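Local coordinates for protein aminopeptidase (Aneurinibacillus sp. AM-1, PDB 5IB9) that is thought to act as a zinc-dependent aminopeptidase, removing residues from the N-termini of peptides, with a protease-associated domain joined to its M28 catalytic domain, at residues 140-146 with 164-170; 86-90 with 193-198. The contacts are given in a common frame with arbitrary orientation. Residues are numbered along the deposited sequence.

How the interactions relate
Contacts distant in sequence can nest, and interaction 1, a parallel strand pair inside the protease-associated (PA) domain, lies within the chain loop closed by interaction 2, where 86-90 meets the long strand 187-210. Their centres are about 13 Å apart, and the two touch: Ala166 N probably donates a hydrogen bond to Ser88 OG at 2.9 Å, while Ala165 CB packs on Pro89 O at 3.4 Å. Both reach the same extended sheet. Neither forms the zinc site, but the side chain of Tyr87 lies about 10 Å from the bound inhibitor bestatin, and that of Asn146 about 13 Å from it.

Interaction 1: 140-146 with 164-170; sequences KAVIIYN and VAAVGIT
Ile169, Val142 and Val164 anchor this pairing of strands 141-145 and 165-169, which run parallel with their axes 4.6 Å apart at an angle of 25°. The register matches Val142 with Ala166, Ile143 with Val167, Ile144 with Gly168 and Tyr145 with Ile169, at CA-CA spacings of 4.7 to 5.0 Å. In backbone hydrogen bonds, Val142 N donates to Ala165 O (2.8 Å) and its O accepts Val167 N (3.0 Å); Ile144 N donates to Val167 O and its O accepts Ile169 N, both at 2.8 Å; Ile169 O takes Asn146 N at 2.8 Å. With chi1 p and chi2 t, Ile169 sets CD1 3.5 Å from Ile143 CG2 and CG1 3.6 Å from Tyr145 CB. Val164 (chi1 m) puts CG2 3.6 Å from Ala141 CA and 4.1 Å from CG2 of Val142 (chi1 t). Helix 127-136 covers the face bearing Val142, Ile144 and Ala166; its beta-alpha-beta crossover joins 117-121 to the other edge of 141-145, whereas 141-145 and 165-169 are neighbouring parallel strands of the PA-domain sheet joined by an irregular loop.

Interaction 2: 86-90 with 193-198; sequences TYSPN and VAGAEV
Neither backbone is regular throughout. Segment 86-90 is a loop in which Tyr87 takes a positive phi (80/10) before Ser88, Pro89 and Asn90 extend; segment 193-198 is strand at each end but breaks at Gly195 (82/-4) and Ala196. From CA 87 to CA 90 and from CA 193 to CA 198 the two run at 132° to each other, and the segments converge from Tyr87-Val198, 7.2 Å between CA atoms, to Asn90-Val193, 4.6 Å. There the loop enters strand 91-99, which pairs antiparallel with strand 187-210; the latter also pairs with 263-269 of the peptidase sheet, so the contact sits where the PA domain meets its connection to the catalytic domain. Asn90 has the most area buried, its CB 3.1 Å from Val193 O and its amide set in the hollow of the bend at Ala194-Ala196. Val193 (chi1 t) puts CG1 3.4 Å from Pro89 O, which also accepts Ser88 OG at 2.9 Å. Ala196 CB meets Ser88 O at 3.7 Å. Tyr87 (chi1 m) offers its ring edge, CD2, to Val198 CG2 at 4.0 Å, while its hydroxyl hydrogen-bonds with Glu63 O.

Interaction 1: 140-146 with 164-170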
loop_
_atom_site.group_PDB
_atom_site.type_symbol
_atom_site.label_atom_id
_atom_site.label_comp_id
_atom_site.label_asym_id
_atom_site.label_seq_id
_atom_site.Cartn_x
_atom_site.Cartn_y
_atom_site.Cartn_z
ATOM N N LYS A 140 -14.634 14.366 22.442
ATOM C CA LYS A 140 -13.209 14.347 22.856
ATOM C C LYS A 140 -12.716 12.956 23.281
ATOM O O LYS A 140 -11.487 12.697 23.388
ATOM C CB LYS A 140 -12.935 15.337 23.986
ATOM C CG LYS A 140 -13.112 16.836 23.654
ATOM C CD LYS A 140 -12.818 17.178 22.204
ATOM C CE LYS A 140 -13.087 18.682 21.879
ATOM N NZ LYS A 140 -13.335 18.985 20.399
ATOM N N ALA A 141 -13.666 12.056 23.508
ATOM C CA ALA A 141 -13.360 10.661 23.751
ATOM C C ALA A 141 -14.612 9.840 23.525
ATOM O O ALA A 141 -15.721 10.371 23.462
ATOM C CB ALA A 141 -12.812 10.461 25.177
ATOM N N VAL A 142 -14.439 8.539 23.409
ATOM C CA VAL A 142 -15.529 7.603 23.093
ATOM C C VAL A 142 -15.413 6.426 24.038
ATOM O O VAL A 142 -14.327 5.923 24.323
ATOM C CB VAL A 142 -15.474 7.108 21.632
ATOM C CG1 VAL A 142 -16.359 6.030 21.460
ATOM C CG2 VAL A 142 -15.778 8.281 20.679
ATOM N N ILE A 143 -16.547 6.062 24.650
ATOM C CA ILE A 143 -16.631 4.827 25.428
ATOM C C ILE A 143 -17.562 3.881 24.693
ATOM O O ILE A 143 -18.733 4.188 24.381
ATOM C CB ILE A 143 -17.156 5.062 26.849
ATOM C CG1 ILE A 143 -16.199 5.916 27.657
ATOM C CG2 ILE A 143 -17.476 3.711 27.557
ATOM C CD1 ILE A 143 -16.899 6.593 28.886
ATOM N N ILE A 144 -17.027 2.709 24.291
ATOM C CA ILE A 144 -17.820 1.766 23.575
ATOM C C ILE A 144 -18.158 0.619 24.544
ATOM O O ILE A 144 -17.299 0.162 25.330
ATOM C CB ILE A 144 -17.088 1.236 22.284
ATOM C CG1 ILE A 144 -16.767 2.395 21.340
ATOM C CG2 ILE A 144 -18.028 0.266 21.608
ATOM C CD1 ILE A 144 -15.941 2.012 20.174
ATOM N N TYR A 145 -19.421 0.217 24.576
ATOM C CA TYR A 145 -19.786 -0.861 25.487
ATOM C C TYR A 145 -20.225 -2.142 24.765
ATOM O O TYR A 145 -20.828 -2.118 23.650
ATOM C CB TYR A 145 -20.819 -0.429 26.539
ATOM C CG TYR A 145 -22.186 -0.028 26.043
ATOM C CD1 TYR A 145 -23.255 -0.912 26.121
ATOM C CD2 TYR A 145 -22.456 1.295 25.619
ATOM C CE1 TYR A 145 -24.547 -0.533 25.728
ATOM C CE2 TYR A 145 -23.752 1.698 25.203
ATOM C CZ TYR A 145 -24.804 0.777 25.297
ATOM O OH TYR A 145 -26.095 1.106 24.892
ATOM N N ASN A 146 -19.907 -3.255 25.418
ATOM C CA ASN A 146 -20.030 -4.590 24.783
ATOM C C ASN A 146 -21.460 -5.011 24.440
ATOM O O ASN A 146 -22.460 -4.526 25.035
ATOM C CB ASN A 146 -19.289 -5.666 25.595
ATOM C CG ASN A 146 -18.664 -6.743 24.709
ATOM O OD1 ASN A 146 -18.943 -6.831 23.496
ATOM N ND2 ASN A 146 -17.840 -7.580 25.325
ATOM N N VAL A 164 -10.342 9.833 18.281
ATOM C CA VAL A 164 -10.066 10.414 19.612
ATOM C C VAL A 164 -10.007 9.216 20.477
ATOM O O VAL A 164 -10.350 8.136 20.032
ATOM C CB VAL A 164 -11.157 11.402 20.134
ATOM C CG1 VAL A 164 -11.195 12.642 19.267
ATOM C CG2 VAL A 164 -12.525 10.710 20.219
ATOM N N ALA A 165 -9.579 9.375 21.740
ATOM C CA ALA A 165 -9.394 8.217 22.592
ATOM C C ALA A 165 -10.661 7.360 22.645
ATOM O O ALA A 165 -11.782 7.896 22.686
ATOM C CB ALA A 165 -8.942 8.670 24.020
ATOM N N ALA A 166 -10.497 6.039 22.655
ATOM C CA ALA A 166 -11.598 5.121 22.603
ATOM C C ALA A 166 -11.300 4.006 23.576
ATOM O O ALA A 166 -10.201 3.423 23.525
ATOM C CB ALA A 166 -11.746 4.568 21.183
ATOM N N VAL A 167 -12.249 3.722 24.481
ATOM C CA VAL A 167 -12.071 2.663 25.484
ATOM C C VAL A 167 -13.309 1.818 25.508
ATOM O O VAL A 167 -14.426 2.301 25.302
ATOM C CB VAL A 167 -11.783 3.215 26.886
ATOM C CG1 VAL A 167 -10.610 4.134 26.867
ATOM C CG2 VAL A 167 -13.009 3.997 27.424
ATOM N N GLY A 168 -13.116 0.519 25.734
ATOM C CA GLY A 168 -14.212 -0.447 25.670
ATOM C C GLY A 168 -14.539 -0.862 27.093
ATOM O O GLY A 168 -13.652 -0.866 27.965
ATOM N N ILE A 169 -15.826 -1.130 27.337
ATOM C CA ILE A 169 -16.325 -1.501 28.672
ATOM C C ILE A 169 -17.395 -2.584 28.517
ATOM O O ILE A 169 -17.954 -2.797 27.409
ATOM C CB ILE A 169 -16.884 -0.278 29.475
ATOM C CG1 ILE A 169 -18.177 0.259 28.849
ATOM C CG2 ILE A 169 -15.835 0.813 29.598
ATOM C CD1 ILE A 169 -18.836 1.389 29.748
ATOM N N THR A 170 -17.690 -3.255 29.647
ATOM C CA THR A 170 -18.599 -4.422 29.683
ATOM C C THR A 170 -20.041 -4.084 29.267
ATOM O O THR A 170 -20.518 -2.955 29.508
ATOM C CB THR A 170 -18.560 -5.116 31.104
ATOM O OG1 THR A 170 -18.949 -4.196 32.126
ATOM C CG2 THR A 170 -17.157 -5.580 31.439
#

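Interaction 2: 86-90 with 193-198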
loop_
_atom_site.group_PDB
_atom_site.type_symbol
_atom_site.label_atom_id
_atom_site.label_comp_id
_atom_site.label_asym_id
_atom_site.label_seq_id
_atom_site.Cartn_x
_atom_site.Cartn_y
_atom_site.Cartn_z
ATOM N N THR A 86 -6.988 -0.782 20.342
ATOM C CA THR A 86 -5.672 -0.664 19.701
ATOM C C THR A 86 -5.749 0.477 18.698
ATOM O O THR A 86 -6.720 0.577 17.970
ATOM C CB THR A 86 -5.309 -1.970 18.964
ATOM O OG1 THR A 86 -5.212 -3.021 19.922
ATOM C CG2 THR A 86 -3.946 -1.818 18.269
ATOM N N TYR A 87 -4.733 1.344 18.702
ATOM C CA TYR A 87 -4.672 2.580 17.925
ATOM C C TYR A 87 -5.448 3.750 18.541
ATOM O O TYR A 87 -5.582 4.825 17.921
ATOM C CB TYR A 87 -5.035 2.408 16.454
ATOM C CG TYR A 87 -4.052 1.479 15.744
ATOM C CD1 TYR A 87 -4.418 0.178 15.433
ATOM C CD2 TYR A 87 -2.775 1.927 15.420
ATOM C CE1 TYR A 87 -3.514 -0.696 14.806
ATOM C CE2 TYR A 87 -1.872 1.078 14.793
ATOM C CZ TYR A 87 -2.241 -0.204 14.505
ATOM O OH TYR A 87 -1.318 -1.013 13.883
ATOM N N SER A 88 -5.892 3.553 19.777
ATOM C CA SER A 88 -6.494 4.708 20.468
ATOM C C SER A 88 -5.495 5.848 20.678
ATOM O O SER A 88 -4.402 5.613 21.174
ATOM C CB SER A 88 -7.108 4.275 21.821
ATOM O OG SER A 88 -7.623 5.430 22.495
ATOM N N PRO A 89 -5.882 7.085 20.362
ATOM C CA PRO A 89 -5.156 8.269 20.719
ATOM C C PRO A 89 -5.086 8.399 22.275
ATOM O O PRO A 89 -5.845 7.715 22.982
ATOM C CB PRO A 89 -5.978 9.364 20.068
ATOM C CG PRO A 89 -6.800 8.679 18.994
ATOM C CD PRO A 89 -7.076 7.380 19.551
ATOM N N ASN A 90 -4.126 9.174 22.781
ATOM C CA ASN A 90 -4.177 9.585 24.207
ATOM C C ASN A 90 -5.255 10.662 24.432
ATOM O O ASN A 90 -5.660 11.365 23.518
ATOM C CB ASN A 90 -2.817 10.110 24.681
ATOM C CG ASN A 90 -1.695 9.136 24.438
ATOM O OD1 ASN A 90 -0.767 9.413 23.613
ATOM N ND2 ASN A 90 -1.727 8.002 25.140
ATOM N N VAL A 193 -6.188 8.509 28.775
ATOM C CA VAL A 193 -5.377 7.479 28.086
ATOM C C VAL A 193 -4.065 8.155 27.916
ATOM O O VAL A 193 -4.017 9.283 27.405
ATOM C CB VAL A 193 -5.973 7.081 26.697
ATOM C CG1 VAL A 193 -4.992 6.180 25.909
ATOM C CG2 VAL A 193 -7.289 6.316 26.860
ATOM N N ALA A 194 -3.005 7.504 28.394
ATOM C CA ALA A 194 -1.670 8.098 28.376
ATOM C C ALA A 194 -0.571 7.068 28.044
ATOM O O ALA A 194 -0.708 5.874 28.364
ATOM C CB ALA A 194 -1.383 8.832 29.724
ATOM N N GLY A 195 0.460 7.535 27.331
ATOM C CA GLY A 195 1.566 6.672 26.919
ATOM C C GLY A 195 1.401 5.789 25.666
ATOM O O GLY A 195 2.342 5.075 25.278
ATOM N N ALA A 196 0.222 5.788 25.039
ATOM C CA ALA A 196 0.068 5.160 23.712
ATOM C C ALA A 196 0.902 5.884 22.659
ATOM O O ALA A 196 1.031 7.102 22.661
ATOM C CB ALA A 196 -1.414 5.158 23.283
ATOM N N GLU A 197 1.481 5.115 21.730
ATOM C CA GLU A 197 2.233 5.693 20.612
ATOM C C GLU A 197 2.048 4.778 19.382
ATOM O O GLU A 197 1.808 3.595 19.515
ATOM C CB GLU A 197 3.725 5.886 20.972
ATOM C CG GLU A 197 4.304 4.678 21.739
ATOM C CD GLU A 197 5.371 5.026 22.823
ATOM O OE1 GLU A 197 6.472 4.425 22.806
ATOM O OE2 GLU A 197 5.098 5.875 23.709
ATOM N N VAL A 198 2.093 5.401 18.215
ATOM C CA VAL A 198 2.115 4.707 16.925
ATOM C C VAL A 198 3.573 4.838 16.456
ATOM O O VAL A 198 4.187 5.872 16.627
ATOM C CB VAL A 198 1.092 5.359 15.949
ATOM C CG1 VAL A 198 1.356 4.964 14.504
ATOM C CG2 VAL A 198 -0.356 4.955 16.333
#